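Local coordinates for Thiol:disulfide interchange protein (Klebsiella pneumoniae, PDB 6DXN) that probably acts as a periplasmic thiol oxidoreductase of the DsbA type, exchanging disulfides with other proteins through a thioredoxin-like active site, at residues Ser30-Pro35 and Gly68-Ala73. Residues are numbered along the deposited sequence; the frame is centred on the assembly and turned at random.
Sequences SFYCGP and GPLGPA
Tyr32 lays one face of its ring over Gly68, whose CA stands 4.2 Å from the ring centroid in a CH-pi contact displaced toward the rim. At the far end of the ring the phenol oxygen takes a hydrogen bond from the backbone, Leu70 N to Tyr32 OH at 2.8 Å, with an N-H...O angle of 160°. CD of Pro69 comes within 3.3 Å of Tyr32 OH, and CB of Leu70 also lies against that oxygen, its side chain crossing the tyrosine at about a right angle. One aromatic residue thus spans the whole contact, pairing a polar tip with an apolar flank. CG of Tyr32 lies anti to its carbonyl carbon (chi1 -75°), which carries the ring out to residues 68-71. The base of the residue is held too: Ser30 OG accepts from Tyr32 N in an ST turn, within a type I turn that leads to Cys33, the N-cap of helix 34-41 and first cysteine of the thioredoxin-type CxxC. The contact therefore ties the loop between strand 25-29 and this helix to the approach to helix 71-83, with Leu74 of that helix touching Tyr32 and Leu98 of helix 87-99 packing on Leu70.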
loop_
_atom_site.group_PDB
_atom_site.type_symbol
_atom_site.label_atom_id
_atom_site.label_comp_id
_atom_site.label_asym_id
_atom_site.label_seq_id
_atom_site.Cartn_x
_atom_site.Cartn_y
_atom_site.Cartn_z
ATOM N N SER A 30 5.973 2.379 -1.076
ATOM C CA SER A 30 7.301 2.212 -0.556
ATOM C C SER A 30 7.423 3.089 0.688
ATOM O O SER A 30 6.995 4.250 0.682
ATOM C CB SER A 30 8.349 2.558 -1.583
ATOM O OG SER A 30 9.634 2.510 -1.007
ATOM N N PHE A 31 7.993 2.522 1.752
ATOM C CA PHE A 31 8.164 3.294 2.954
ATOM C C PHE A 31 9.169 4.437 2.725
ATOM O O PHE A 31 9.275 5.295 3.566
ATOM C CB PHE A 31 8.583 2.412 4.129
ATOM C CG PHE A 31 7.479 1.598 4.746
ATOM C CD1 PHE A 31 6.547 2.202 5.575
ATOM C CD2 PHE A 31 7.391 0.229 4.540
ATOM C CE1 PHE A 31 5.543 1.458 6.169
ATOM C CE2 PHE A 31 6.385 -0.512 5.134
ATOM C CZ PHE A 31 5.454 0.102 5.934
ATOM N N TYR A 32 9.904 4.409 1.602
ATOM C CA TYR A 32 10.895 5.461 1.241
ATOM C C TYR A 32 10.241 6.619 0.471
ATOM O O TYR A 32 10.829 7.703 0.341
ATOM C CB TYR A 32 11.961 4.940 0.269
ATOM C CG TYR A 32 13.049 4.043 0.799
ATOM C CD1 TYR A 32 12.887 2.666 0.852
ATOM C CD2 TYR A 32 14.282 4.564 1.166
ATOM C CE1 TYR A 32 13.902 1.836 1.303
ATOM C CE2 TYR A 32 15.308 3.746 1.619
ATOM C CZ TYR A 32 15.116 2.377 1.684
ATOM O OH TYR A 32 16.119 1.564 2.134
ATOM N N CYS A 33 9.046 6.367 -0.070
ATOM C CA CYS A 33 8.319 7.316 -0.935
ATOM C C CYS A 33 7.573 8.382 -0.117
ATOM O O CYS A 33 6.704 8.058 0.687
ATOM C CB CYS A 33 7.346 6.533 -1.813
ATOM S SG CYS A 33 6.462 7.530 -3.037
ATOM N N GLY A 34 7.916 9.656 -0.346
ATOM C CA GLY A 34 7.292 10.780 0.370
ATOM C C GLY A 34 5.773 10.787 0.213
ATOM O O GLY A 34 5.038 10.787 1.200
ATOM N N PRO A 35 5.254 10.828 -1.035
ATOM C CA PRO A 35 3.810 10.798 -1.280
ATOM C C PRO A 35 3.139 9.559 -0.670
ATOM O O PRO A 35 1.977 9.617 -0.291
ATOM C CB PRO A 35 3.699 10.804 -2.810
ATOM C CG PRO A 35 4.985 11.470 -3.255
ATOM C CD PRO A 35 6.029 10.970 -2.274
ATOM N N GLY A 68 15.045 0.977 -3.025
ATOM C CA GLY A 68 15.981 1.269 -1.913
ATOM C C GLY A 68 16.676 0.039 -1.326
ATOM O O GLY A 68 16.270 -1.100 -1.556
ATOM N N PRO A 69 17.758 0.246 -0.540
ATOM C CA PRO A 69 18.484 -0.856 0.099
ATOM C C PRO A 69 17.637 -1.753 1.024
ATOM O O PRO A 69 17.781 -2.966 0.988
ATOM C CB PRO A 69 19.576 -0.181 0.951
ATOM C CG PRO A 69 19.625 1.276 0.518
ATOM C CD PRO A 69 18.378 1.556 -0.293
ATOM N N LEU A 70 16.762 -1.138 1.831
ATOM C CA LEU A 70 15.922 -1.860 2.822
ATOM C C LEU A 70 14.659 -2.472 2.197
ATOM O O LEU A 70 13.940 -3.221 2.887
ATOM C CB LEU A 70 15.511 -0.878 3.925
ATOM C CG LEU A 70 16.625 -0.404 4.853
ATOM C CD1 LEU A 70 16.195 0.824 5.640
ATOM C CD2 LEU A 70 17.057 -1.522 5.789
ATOM N N GLY A 71 14.367 -2.119 0.938
ATOM C CA GLY A 71 13.161 -2.589 0.229
ATOM C C GLY A 71 12.729 -3.993 0.648
ATOM O O GLY A 71 11.639 -4.176 1.181
ATOM N N PRO A 72 13.561 -5.031 0.415
ATOM C CA PRO A 72 13.214 -6.399 0.813
ATOM C C PRO A 72 12.909 -6.556 2.314
ATOM O O PRO A 72 11.870 -7.098 2.662
ATOM C CB PRO A 72 14.457 -7.203 0.390
ATOM C CG PRO A 72 15.030 -6.392 -0.751
ATOM C CD PRO A 72 14.853 -4.960 -0.292
ATOM N N ALA A 73 13.792 -6.044 3.188
ATOM C CA ALA A 73 13.582 -6.173 4.644
ATOM C C ALA A 73 12.216 -5.595 5.040
ATOM O O ALA A 73 11.557 -6.137 5.910
ATOM C CB ALA A 73 14.695 -5.500 5.407
#